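Local coordinates for mandelate racemase/muconate lactonizing enzyme family protein (Sorangium cellulosum, PDB 3S5S) that belongs to the mandelate racemase/muconate lactonizing enzyme family of the enolase superfamily, which pairs an N-terminal capping domain with a beta/alpha-barrel, at residues 235-240 and 264-269; 244-249 and 257-262; 40-45 and 116-121; 80-85 and 109-114. All coordinates share one frame; numbering follows the deposited sequence.

Contact 1 of 4, residues 235-240 and 264-269; sequences EVTRRA and AATVVN
Thr237 reaches from its helix to the backbone of Ala264 and Ala265, and this is where the contact is tight. Its OG1 lies close to Ala264 O, at 2.9 Å, and 3.2 Å from Ala265 N, an amide that meets it at a poor angle for a bond. The bonded partner of the hydroxyl is Met233 O, one turn earlier in the same helix. It lies beside its own backbone N, at chi1 -60°, where it can reach that carbonyl. The same rotation sets the methyl CG2 anti to the backbone N, facing the chain beyond Ala265. The closest backbones are those of Thr237 and Ala265, with 5.6 Å between the two CA atoms. The fold is the beta/alpha-barrel of the enolase superfamily. Helix 230-239 is one of its outer helices, and residues 264-266 lead from helix 253-261 into the inner strand 267-270. Thr237 and Val236 also pack on Val244 of the neighbouring strand, so the helix covers the entry of two adjacent strands. Toward the rim the contact loosens to a pair of methyls, Thr237 CG2 and Thr266 CG2, 3.8 Å apart, on side chains that pass each other in opposite directions. The Thr266 hydroxyl bonds to Asp243 OD1 and Val244 N. On the exposed side of the helix Arg239 NH1 and Glu235 OE2 make a long salt bridge of 3.6 Å, a pairing of charge only: the carboxylate oxygen lies over one face of the guanidinium, where no N-H points at it.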
loop_
_atom_site.group_PDB
_atom_site.type_symbol
_atom_site.label_atom_id
_atom_site.label_comp_id
_atom_site.label_asym_id
_atom_site.label_seq_id
_atom_site.Cartn_x
_atom_site.Cartn_y
_atom_site.Cartn_z
ATOM N N GLU A 235 27.242 10.021 3.324
ATOM C CA GLU A 235 28.472 10.454 2.663
ATOM C C GLU A 235 28.626 9.667 1.370
ATOM O O GLU A 235 28.860 10.243 0.314
ATOM C CB GLU A 235 29.705 10.299 3.571
ATOM C CG GLU A 235 30.929 11.128 3.137
ATOM C CD GLU A 235 32.253 10.611 3.708
ATOM O OE1 GLU A 235 32.233 9.679 4.556
ATOM O OE2 GLU A 235 33.323 11.142 3.304
ATOM N N VAL A 236 28.459 8.355 1.455
ATOM C CA VAL A 236 28.593 7.535 0.276
ATOM C C VAL A 236 27.549 7.864 -0.787
ATOM O O VAL A 236 27.865 7.855 -1.978
ATOM C CB VAL A 236 28.580 6.045 0.602
ATOM C CG1 VAL A 236 28.492 5.270 -0.657
ATOM C CG2 VAL A 236 29.857 5.654 1.337
ATOM N N THR A 237 26.319 8.173 -0.374
ATOM C CA THR A 237 25.324 8.608 -1.345
ATOM C C THR A 237 25.738 9.881 -2.105
ATOM O O THR A 237 25.460 10.011 -3.294
ATOM C CB THR A 237 23.965 8.772 -0.720
ATOM O OG1 THR A 237 23.574 7.508 -0.173
ATOM C CG2 THR A 237 22.930 9.216 -1.776
ATOM N N ARG A 238 26.422 10.787 -1.416
ATOM C CA ARG A 238 26.843 12.063 -1.966
ATOM C C ARG A 238 28.074 11.956 -2.919
ATOM O O ARG A 238 28.108 12.592 -3.982
ATOM C CB ARG A 238 27.101 13.055 -0.806
ATOM C CG ARG A 238 27.768 14.358 -1.201
ATOM C CD ARG A 238 27.897 15.352 -0.033
ATOM N NE ARG A 238 26.942 16.466 -0.141
ATOM C CZ ARG A 238 27.237 17.720 -0.515
ATOM N NH1 ARG A 238 28.483 18.095 -0.831
ATOM N NH2 ARG A 238 26.259 18.618 -0.559
ATOM N N ARG A 239 29.061 11.141 -2.541
ATOM C CA ARG A 239 30.376 11.169 -3.186
ATOM C C ARG A 239 30.618 9.957 -4.082
ATOM O O ARG A 239 31.490 9.991 -4.967
ATOM C CB ARG A 239 31.501 11.352 -2.145
ATOM C CG ARG A 239 31.382 12.642 -1.299
ATOM C CD ARG A 239 32.632 12.932 -0.425
ATOM N NE ARG A 239 32.355 13.882 0.674
ATOM C CZ ARG A 239 33.271 14.373 1.522
ATOM N NH1 ARG A 239 34.546 14.010 1.414
ATOM N NH2 ARG A 239 32.918 15.227 2.490
ATOM N N ALA A 240 29.831 8.895 -3.902
ATOM C CA ALA A 240 30.039 7.684 -4.701
ATOM C C ALA A 240 29.949 7.901 -6.234
ATOM O O ALA A 240 30.778 7.374 -6.978
ATOM C CB ALA A 240 29.132 6.567 -4.248
ATOM N N ALA A 264 20.296 9.229 2.315
ATOM C CA ALA A 264 21.178 8.148 2.791
ATOM C C ALA A 264 21.350 6.994 1.796
ATOM O O ALA A 264 22.215 6.113 1.992
ATOM C CB ALA A 264 20.681 7.592 4.160
ATOM N N ALA A 265 20.520 7.002 0.744
ATOM C CA ALA A 265 20.513 5.997 -0.329
ATOM C C ALA A 265 19.684 6.608 -1.444
ATOM O O ALA A 265 19.071 7.653 -1.228
ATOM C CB ALA A 265 19.886 4.711 0.162
ATOM N N THR A 266 19.692 6.013 -2.635
ATOM C CA THR A 266 18.843 6.497 -3.726
ATOM C C THR A 266 17.963 5.330 -4.139
ATOM O O THR A 266 17.091 5.451 -5.031
ATOM C CB THR A 266 19.657 6.994 -4.944
ATOM O OG1 THR A 266 20.466 5.935 -5.434
ATOM C CG2 THR A 266 20.573 8.227 -4.598
ATOM N N VAL A 267 18.203 4.197 -3.469
ATOM C CA VAL A 267 17.536 2.924 -3.760
ATOM C C VAL A 267 17.151 2.227 -2.456
ATOM O O VAL A 267 17.848 2.365 -1.466
ATOM C CB VAL A 267 18.412 2.002 -4.651
ATOM C CG1 VAL A 267 17.800 0.668 -4.827
ATOM C CG2 VAL A 267 18.638 2.656 -6.029
ATOM N N VAL A 268 16.034 1.516 -2.452
ATOM C CA VAL A 268 15.670 0.661 -1.314
ATOM C C VAL A 268 15.553 -0.822 -1.710
ATOM O O VAL A 268 14.886 -1.179 -2.675
ATOM C CB VAL A 268 14.341 1.151 -0.611
ATOM C CG1 VAL A 268 13.738 0.077 0.151
ATOM C CG2 VAL A 268 14.633 2.273 0.343
ATOM N N ASN A 269 16.218 -1.671 -0.932
ATOM C CA ASN A 269 16.071 -3.119 -1.026
ATOM C C ASN A 269 14.929 -3.593 -0.122
ATOM O O ASN A 269 15.027 -3.576 1.096
ATOM C CB ASN A 269 17.390 -3.782 -0.649
ATOM C CG ASN A 269 17.365 -5.288 -0.904
ATOM O OD1 ASN A 269 16.276 -5.870 -1.049
ATOM N ND2 ASN A 269 18.560 -5.926 -0.983
#

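Contact 2 of 4, residues 244-249 and 257-262; sequences VAADES and LRVAAE
The flat group that Val259 meets is the peptide carbonyl of Ser249: methyl CG2 of Val259 lies above the plane of this carbonyl and beyond its oxygen, 4.0 Å from Ser249 O. A flat pair lies just outside the touch, where the guanidinium of Arg258 makes a cation-pi interaction with Trp230. The two segments belong to a beta-alpha-beta crossover of the barrel, strand 244-246 followed by helix 253-261 and then strand 267-270, and the contact packs the helix on the strand that precedes it. Val259 points inward from the helix, and Ala246 points outward from the strand to meet it. With so small a residue on the strand, the backbones come within 7.5 Å, measured between the CA atoms of Ala246 and Val259. Ala265 and Trp230 add further apolar neighbours for Val259, and all three touching residues, Ala246, Ser249 and Val259, are buried. The strand gives way to a loop after Ala246, and the loop is tied by polar bonds elsewhere. Gln223 OE1 accepts from both Asp247 N and Ser249 N, and the carboxylate of Asp247 forms salt bridges to Lys271 and Lys274. This is the C-terminal end of the strand, the end at which enolase-superfamily barrels carry their active sites. On the outer surface of the helix, Leu257 packs on Leu257 of the second subunit. A single methyl thus serves both partners on the strand side: besides Ser249 O, Val259 CG2 touches Ala246 CB at 3.9 Å.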
loop_
_atom_site.group_PDB
_atom_site.type_symbol
_atom_site.label_atom_id
_atom_site.label_comp_id
_atom_site.label_asym_id
_atom_site.label_seq_id
_atom_site.Cartn_x
_atom_site.Cartn_y
_atom_site.Cartn_z
ATOM N N VAL A 244 23.043 4.260 -4.434
ATOM C CA VAL A 244 23.304 3.549 -3.192
ATOM C C VAL A 244 22.001 2.927 -2.671
ATOM O O VAL A 244 20.973 3.592 -2.666
ATOM C CB VAL A 244 23.932 4.507 -2.195
ATOM C CG1 VAL A 244 23.834 3.994 -0.731
ATOM C CG2 VAL A 244 25.366 4.806 -2.612
ATOM N N ALA A 245 22.022 1.658 -2.253
ATOM C CA ALA A 245 20.790 1.010 -1.745
ATOM C C ALA A 245 20.817 0.927 -0.250
ATOM O O ALA A 245 21.865 0.612 0.312
ATOM C CB ALA A 245 20.625 -0.372 -2.322
ATOM N N ALA A 246 19.680 1.207 0.404
ATOM C CA ALA A 246 19.502 0.900 1.835
ATOM C C ALA A 246 18.855 -0.470 1.968
ATOM O O ALA A 246 17.875 -0.747 1.287
ATOM C CB ALA A 246 18.654 1.948 2.522
ATOM N N ASP A 247 19.420 -1.341 2.800
ATOM C CA ASP A 247 18.830 -2.663 3.071
ATOM C C ASP A 247 18.618 -2.784 4.596
ATOM O O ASP A 247 17.507 -2.572 5.089
ATOM C CB ASP A 247 19.714 -3.804 2.506
ATOM C CG ASP A 247 19.091 -5.213 2.682
ATOM O OD1 ASP A 247 18.034 -5.355 3.345
ATOM O OD2 ASP A 247 19.662 -6.188 2.127
ATOM N N GLU A 248 19.693 -3.069 5.330
ATOM C CA GLU A 248 19.660 -3.119 6.792
ATOM C C GLU A 248 19.118 -1.806 7.319
ATOM O O GLU A 248 18.463 -1.791 8.360
ATOM C CB GLU A 248 21.055 -3.392 7.420
ATOM C CG GLU A 248 21.625 -4.853 7.312
ATOM C CD GLU A 248 22.411 -5.139 6.002
ATOM O OE1 GLU A 248 22.155 -4.471 4.960
ATOM O OE2 GLU A 248 23.271 -6.059 6.002
ATOM N N SER A 249 19.354 -0.710 6.604
ATOM C CA SER A 249 18.859 0.609 7.064
ATOM C C SER A 249 17.374 0.887 6.641
ATOM O O SER A 249 16.832 1.938 6.907
ATOM C CB SER A 249 19.777 1.733 6.554
ATOM O OG SER A 249 20.984 1.877 7.307
ATOM N N LEU A 257 11.074 6.717 4.620
ATOM C CA LEU A 257 10.953 8.164 4.744
ATOM C C LEU A 257 12.217 8.850 5.225
ATOM O O LEU A 257 12.558 9.962 4.773
ATOM C CB LEU A 257 9.852 8.531 5.715
ATOM C CG LEU A 257 8.471 8.918 5.214
ATOM C CD1 LEU A 257 7.852 9.743 6.306
ATOM C CD2 LEU A 257 8.582 9.736 3.949
ATOM N N ARG A 258 12.899 8.236 6.189
ATOM C CA ARG A 258 14.084 8.912 6.765
ATOM C C ARG A 258 15.237 8.809 5.772
ATOM O O ARG A 258 15.916 9.787 5.508
ATOM C CB ARG A 258 14.478 8.331 8.126
ATOM C CG ARG A 258 15.898 8.647 8.515
ATOM C CD ARG A 258 16.088 8.828 10.018
ATOM N NE ARG A 258 16.042 7.566 10.750
ATOM C CZ ARG A 258 16.942 7.178 11.656
ATOM N NH1 ARG A 258 17.992 7.960 11.963
ATOM N NH2 ARG A 258 16.782 5.996 12.255
ATOM N N VAL A 259 15.435 7.616 5.227
ATOM C CA VAL A 259 16.428 7.378 4.177
ATOM C C VAL A 259 16.265 8.376 3.026
ATOM O O VAL A 259 17.265 8.881 2.526
ATOM C CB VAL A 259 16.392 5.901 3.675
ATOM C CG1 VAL A 259 16.739 5.773 2.184
ATOM C CG2 VAL A 259 17.323 5.057 4.491
ATOM N N ALA A 260 15.020 8.665 2.628
ATOM C CA ALA A 260 14.774 9.667 1.578
ATOM C C ALA A 260 15.220 11.025 2.050
ATOM O O ALA A 260 16.141 11.580 1.478
ATOM C CB ALA A 260 13.297 9.717 1.132
ATOM N N ALA A 261 14.590 11.527 3.112
ATOM C CA ALA A 261 14.824 12.908 3.625
ATOM C C ALA A 261 16.290 13.234 3.953
ATOM O O ALA A 261 16.733 14.364 3.801
ATOM C CB ALA A 261 13.964 13.171 4.840
ATOM N N GLU A 262 17.026 12.230 4.421
ATOM C CA GLU A 262 18.431 12.414 4.802
ATOM C C GLU A 262 19.429 12.152 3.636
ATOM O O GLU A 262 20.641 12.379 3.767
ATOM C CB GLU A 262 18.744 11.604 6.073
ATOM C CG GLU A 262 18.317 12.352 7.362
ATOM C CD GLU A 262 18.545 11.546 8.654
ATOM O OE1 GLU A 262 19.661 10.993 8.862
ATOM O OE2 GLU A 262 17.593 11.472 9.475
#

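Contact 3 of 4, residues 40-45 and 116-121; sequences VELADG and TKRAGM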
loop_
_atom_site.group_PDB
_atom_site.type_symbol
_atom_site.label_atom_id
_atom_site.label_comp_id
_atom_site.label_asym_id
_atom_site.label_seq_id
_atom_site.Cartn_x
_atom_site.Cartn_y
_atom_site.Cartn_z
ATOM N N VAL A 40 -1.131 -22.783 6.916
ATOM C CA VAL A 40 -2.380 -22.287 7.468
ATOM C C VAL A 40 -3.471 -23.107 6.782
ATOM O O VAL A 40 -3.450 -23.258 5.559
ATOM C CB VAL A 40 -2.481 -20.775 7.146
ATOM C CG1 VAL A 40 -3.915 -20.310 7.070
ATOM C CG2 VAL A 40 -1.662 -19.964 8.148
ATOM N N GLU A 41 -4.396 -23.676 7.559
ATOM C CA GLU A 41 -5.540 -24.382 7.008
ATOM C C GLU A 41 -6.826 -23.638 7.352
ATOM O O GLU A 41 -7.097 -23.390 8.530
ATOM C CB GLU A 41 -5.619 -25.819 7.557
ATOM C CG GLU A 41 -6.856 -26.589 7.078
ATOM C CD GLU A 41 -6.990 -28.010 7.666
ATOM O OE1 GLU A 41 -6.027 -28.517 8.269
ATOM O OE2 GLU A 41 -8.065 -28.642 7.526
ATOM N N LEU A 42 -7.626 -23.301 6.338
ATOM C CA LEU A 42 -8.927 -22.639 6.550
ATOM C C LEU A 42 -10.016 -23.658 6.868
ATOM O O LEU A 42 -9.823 -24.871 6.692
ATOM C CB LEU A 42 -9.327 -21.806 5.326
ATOM C CG LEU A 42 -8.241 -20.785 4.868
ATOM C CD1 LEU A 42 -8.673 -20.006 3.667
ATOM C CD2 LEU A 42 -7.777 -19.834 5.997
ATOM N N ALA A 43 -11.166 -23.146 7.294
ATOM C CA ALA A 43 -12.267 -23.948 7.694
ATOM C C ALA A 43 -12.806 -24.764 6.540
ATOM O O ALA A 43 -13.290 -25.889 6.775
ATOM C CB ALA A 43 -13.375 -23.079 8.330
ATOM N N ASP A 44 -12.711 -24.217 5.318
ATOM C CA ASP A 44 -13.204 -24.916 4.135
ATOM C C ASP A 44 -12.192 -25.925 3.621
ATOM O O ASP A 44 -12.481 -26.634 2.665
ATOM C CB ASP A 44 -13.567 -23.932 3.022
ATOM C CG ASP A 44 -12.341 -23.199 2.439
ATOM O OD1 ASP A 44 -11.214 -23.469 2.857
ATOM O OD2 ASP A 44 -12.496 -22.340 1.550
ATOM N N GLY A 45 -10.997 -25.990 4.233
ATOM C CA GLY A 45 -9.987 -27.012 3.876
ATOM C C GLY A 45 -8.818 -26.466 3.050
ATOM O O GLY A 45 -7.839 -27.198 2.798
ATOM N N THR A 116 -6.019 -16.254 -1.673
ATOM C CA THR A 116 -6.057 -16.080 -3.136
ATOM C C THR A 116 -6.275 -17.385 -3.855
ATOM O O THR A 116 -7.039 -17.430 -4.810
ATOM C CB THR A 116 -4.790 -15.355 -3.697
ATOM O OG1 THR A 116 -3.593 -16.014 -3.260
ATOM C CG2 THR A 116 -4.779 -13.928 -3.189
ATOM N N LYS A 117 -5.644 -18.455 -3.386
ATOM C CA LYS A 117 -5.801 -19.686 -4.087
ATOM C C LYS A 117 -7.256 -20.164 -4.097
ATOM O O LYS A 117 -7.710 -20.662 -5.121
ATOM C CB LYS A 117 -4.793 -20.729 -3.586
ATOM C CG LYS A 117 -5.350 -21.957 -2.931
ATOM C CD LYS A 117 -4.339 -22.665 -1.974
ATOM C CE LYS A 117 -2.908 -22.680 -2.488
ATOM N NZ LYS A 117 -1.956 -23.014 -1.412
ATOM N N ARG A 118 -7.992 -20.024 -2.989
ATOM C CA ARG A 118 -9.364 -20.539 -2.936
ATOM C C ARG A 118 -10.255 -19.657 -3.801
ATOM O O ARG A 118 -11.390 -20.025 -4.123
ATOM C CB ARG A 118 -9.920 -20.582 -1.495
ATOM C CG ARG A 118 -10.209 -19.163 -0.897
ATOM C CD ARG A 118 -10.673 -19.184 0.562
ATOM N NE ARG A 118 -11.948 -19.879 0.689
ATOM C CZ ARG A 118 -13.131 -19.298 0.529
ATOM N NH1 ARG A 118 -13.198 -17.997 0.252
ATOM N NH2 ARG A 118 -14.239 -20.020 0.655
ATOM N N ALA A 119 -9.723 -18.484 -4.155
ATOM C CA ALA A 119 -10.438 -17.496 -4.939
ATOM C C ALA A 119 -10.076 -17.641 -6.426
ATOM O O ALA A 119 -10.698 -16.985 -7.300
ATOM C CB ALA A 119 -10.099 -16.083 -4.431
ATOM N N GLY A 120 -9.080 -18.486 -6.718
ATOM C CA GLY A 120 -8.623 -18.682 -8.117
ATOM C C GLY A 120 -7.911 -17.439 -8.676
ATOM O O GLY A 120 -7.973 -17.160 -9.871
ATOM N N MET A 121 -7.260 -16.676 -7.788
ATOM C CA MET A 121 -6.593 -15.405 -8.139
ATOM C C MET A 121 -5.098 -15.653 -7.942
ATOM O O MET A 121 -4.701 -15.987 -6.841
ATOM C CB MET A 121 -7.055 -14.269 -7.212
ATOM C CG MET A 121 -6.524 -12.849 -7.639
ATOM S SD MET A 121 -6.951 -11.567 -6.464
ATOM C CE MET A 121 -8.700 -11.531 -6.757
#
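Asp44 OD2 accepts two N-H groups of one guanidinium, making a salt bridge with Arg118. The firmer bond comes from Arg118 NE, 2.7 Å from Asp44 OD2 at an N-H...O angle of 157°. Arg118 NH2 adds a weak one at 3.0 Å to the same oxygen. NE meets OD2 on its syn side, and OD2 lies at the edge of the guanidinium, close to its plane, while the carboxylate is turned 33° from that plane. The other oxygen, Asp44 OD1, is satisfied by Thr46 OG1. Asp44 stands on the type I turn from Leu42 to Gly45, which closes the beta hairpin of strands 28-42 and 47-52 in the N-terminal capping domain. Arg118 lies at the C-terminal end of helix 101-117, by the Schellman motif at Gly120, in which Met121 N bonds to Thr116 O and Gly120 N to Lys117 O. A bend at chi3, -63°, folds the arginine chain so that its end meets the carboxylate. The aliphatic part of the chain also packs: Arg118 CD lies 3.8 Å from Leu42 CD1, the two side chains crossing at about a right angle. Lys117 NZ is satisfied separately, by Asp113 OD2 and Leu47 O.

Contact 4 of 4, residues 80-85 and 109-114; sequences SDARAW and TAILDA
Leu112 lays its CD2 methyl over one face of the Trp85 indole in a CH-pi contact. The methyl is 3.6 Å from the centroid of the five-membered ring and 15° off the ring normal, while the Leu112 CD1 branch merely skirts the six-membered ring near CE3. Both residues belong to the helical part of the N-terminal capping domain, where the loop 80-84 opens helix 85-96 and lies across helix 101-117. Ala84 is the N-cap, and Trp85 begins the helix. Trp85 places CG between its backbone N and carbonyl carbon, chi1 63°, which swings the indole across Leu112. Its CB meanwhile packs on Ile111 CG2 at 3.9 Å. That methyl, anti to the Ile111 backbone N, wedges between Trp85 and the preceding turn, and lies 4.0 Å from Ala82 CB and 3.7 Å from Ala82 O. The methyl of Ala82 points toward the helix, where the CA atoms of Ala82 and Ile111 are 5.9 Å apart. At its edge the indole is held by the dimer, its NE1 donating to Ala125 O of the second subunit. A sulfate ion, probably from the crystallisation liquor, lies about 4 Å from the Trp85 side chain. Within the loop itself, Arg83 grips the carboxylate of Asp81 side-on through NE and NH2, the NH2 bond using the syn lone pair of OD2. An Asx turn completes this loop: Asp81 OD1 accepts from Arg83 N at 2.9 Å, the amide approaching from above the carboxylate plane.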
loop_
_atom_site.group_PDB
_atom_site.type_symbol
_atom_site.label_atom_id
_atom_site.label_comp_id
_atom_site.label_asym_id
_atom_site.label_seq_id
_atom_site.Cartn_x
_atom_site.Cartn_y
_atom_site.Cartn_z
ATOM N N SER A 80 -8.871 -16.404 13.523
ATOM C CA SER A 80 -9.019 -15.214 12.708
ATOM C C SER A 80 -9.458 -15.539 11.275
ATOM O O SER A 80 -9.230 -16.636 10.771
ATOM C CB SER A 80 -7.681 -14.498 12.617
ATOM O OG SER A 80 -7.234 -14.125 13.889
ATOM N N ASP A 81 -10.067 -14.567 10.624
ATOM C CA ASP A 81 -10.562 -14.670 9.276
ATOM C C ASP A 81 -9.408 -14.334 8.365
ATOM O O ASP A 81 -8.718 -13.327 8.590
ATOM C CB ASP A 81 -11.612 -13.587 9.070
ATOM C CG ASP A 81 -12.537 -13.858 7.895
ATOM O OD1 ASP A 81 -12.074 -14.389 6.831
ATOM O OD2 ASP A 81 -13.747 -13.481 8.041
ATOM N N ALA A 82 -9.206 -15.149 7.335
ATOM C CA ALA A 82 -8.182 -14.871 6.345
ATOM C C ALA A 82 -8.499 -13.638 5.488
ATOM O O ALA A 82 -7.582 -13.019 4.919
ATOM C CB ALA A 82 -7.961 -16.097 5.451
ATOM N N ARG A 83 -9.783 -13.311 5.353
ATOM C CA ARG A 83 -10.195 -12.093 4.675
ATOM C C ARG A 83 -9.638 -10.860 5.394
ATOM O O ARG A 83 -9.452 -9.810 4.770
ATOM C CB ARG A 83 -11.713 -12.005 4.535
ATOM C CG ARG A 83 -12.343 -13.153 3.707
ATOM C CD ARG A 83 -13.859 -13.086 3.681
ATOM N NE ARG A 83 -14.402 -13.150 5.028
ATOM C CZ ARG A 83 -15.677 -12.952 5.333
ATOM N NH1 ARG A 83 -16.566 -12.662 4.375
ATOM N NH2 ARG A 83 -16.056 -13.004 6.609
ATOM N N ALA A 84 -9.333 -10.995 6.683
ATOM C CA ALA A 84 -8.814 -9.871 7.493
ATOM C C ALA A 84 -7.272 -9.877 7.596
ATOM O O ALA A 84 -6.697 -9.569 8.647
ATOM C CB ALA A 84 -9.474 -9.860 8.899
ATOM N N TRP A 85 -6.607 -10.194 6.495
ATOM C CA TRP A 85 -5.153 -10.333 6.504
ATOM C C TRP A 85 -4.416 -9.101 7.053
ATOM O O TRP A 85 -3.391 -9.257 7.732
ATOM C CB TRP A 85 -4.615 -10.766 5.126
ATOM C CG TRP A 85 -4.867 -9.771 4.027
ATOM C CD1 TRP A 85 -6.037 -9.604 3.280
ATOM C CD2 TRP A 85 -3.937 -8.798 3.533
ATOM N NE1 TRP A 85 -5.869 -8.612 2.366
ATOM C CE2 TRP A 85 -4.599 -8.088 2.494
ATOM C CE3 TRP A 85 -2.600 -8.476 3.847
ATOM C CZ2 TRP A 85 -3.969 -7.079 1.761
ATOM C CZ3 TRP A 85 -1.971 -7.452 3.127
ATOM C CH2 TRP A 85 -2.679 -6.749 2.104
ATOM N N THR A 109 2.303 -14.593 4.535
ATOM C CA THR A 109 2.393 -15.260 3.234
ATOM C C THR A 109 1.432 -16.463 3.096
ATOM O O THR A 109 0.766 -16.571 2.102
ATOM C CB THR A 109 3.831 -15.646 2.878
ATOM O OG1 THR A 109 4.593 -14.436 2.832
ATOM C CG2 THR A 109 3.866 -16.375 1.531
ATOM N N ALA A 110 1.362 -17.316 4.100
ATOM C CA ALA A 110 0.461 -18.483 4.134
ATOM C C ALA A 110 -1.025 -18.063 4.108
ATOM O O ALA A 110 -1.848 -18.673 3.409
ATOM C CB ALA A 110 0.760 -19.323 5.356
ATOM N N ILE A 111 -1.380 -17.043 4.864
ATOM C CA ILE A 111 -2.741 -16.502 4.812
ATOM C C ILE A 111 -3.104 -15.975 3.395
ATOM O O ILE A 111 -4.101 -16.421 2.796
ATOM C CB ILE A 111 -2.939 -15.391 5.858
ATOM C CG1 ILE A 111 -2.825 -15.985 7.258
ATOM C CG2 ILE A 111 -4.302 -14.623 5.660
ATOM C CD1 ILE A 111 -2.904 -14.885 8.381
ATOM N N LEU A 112 -2.291 -15.062 2.854
ATOM C CA LEU A 112 -2.571 -14.535 1.501
ATOM C C LEU A 112 -2.604 -15.641 0.468
ATOM O O LEU A 112 -3.424 -15.633 -0.450
ATOM C CB LEU A 112 -1.588 -13.445 1.089
ATOM C CG LEU A 112 -1.808 -12.062 1.715
ATOM C CD1 LEU A 112 -0.866 -11.055 1.097
ATOM C CD2 LEU A 112 -3.220 -11.588 1.440
ATOM N N ASP A 113 -1.704 -16.600 0.620
ATOM C CA ASP A 113 -1.670 -17.746 -0.297
ATOM C C ASP A 113 -3.032 -18.475 -0.244
ATOM O O ASP A 113 -3.640 -18.726 -1.300
ATOM C CB ASP A 113 -0.512 -18.692 0.044
ATOM C CG ASP A 113 -0.434 -19.876 -0.901
ATOM O OD1 ASP A 113 -0.573 -19.698 -2.164
ATOM O OD2 ASP A 113 -0.217 -21.003 -0.356
ATOM N N ALA A 114 -3.541 -18.722 0.963
ATOM C CA ALA A 114 -4.818 -19.438 1.095
ATOM C C ALA A 114 -5.955 -18.565 0.602
ATOM O O ALA A 114 -6.835 -19.015 -0.135
ATOM C CB ALA A 114 -5.105 -19.941 2.613
#

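The four contacts form two pairs in two domains. Contacts 1 and 2, centred 8 Å apart, share the barrel wall: strands 244-246 and 267-270 are neighbours, joined by probable bonds such as Thr266 N to Val244 O at 2.7 Å, and contact 2 is nested in the chain loop closed by contact 1. Contacts 3 and 4, also 8 Å between centres, share helix 101-117 and meet through Leu42 CD1 and Ala114 CB, 3.7 Å apart; both, like contact 2, touch the second subunit. Contacts 1 and 4 stay about 15 Å apart between nearest atoms. The bound sulfate, about 4 Å from the Trp85 side chain, belongs to contact 4, whereas loop 247-249 of contact 2 lies at the barrel end that bears the active site in this superfamily.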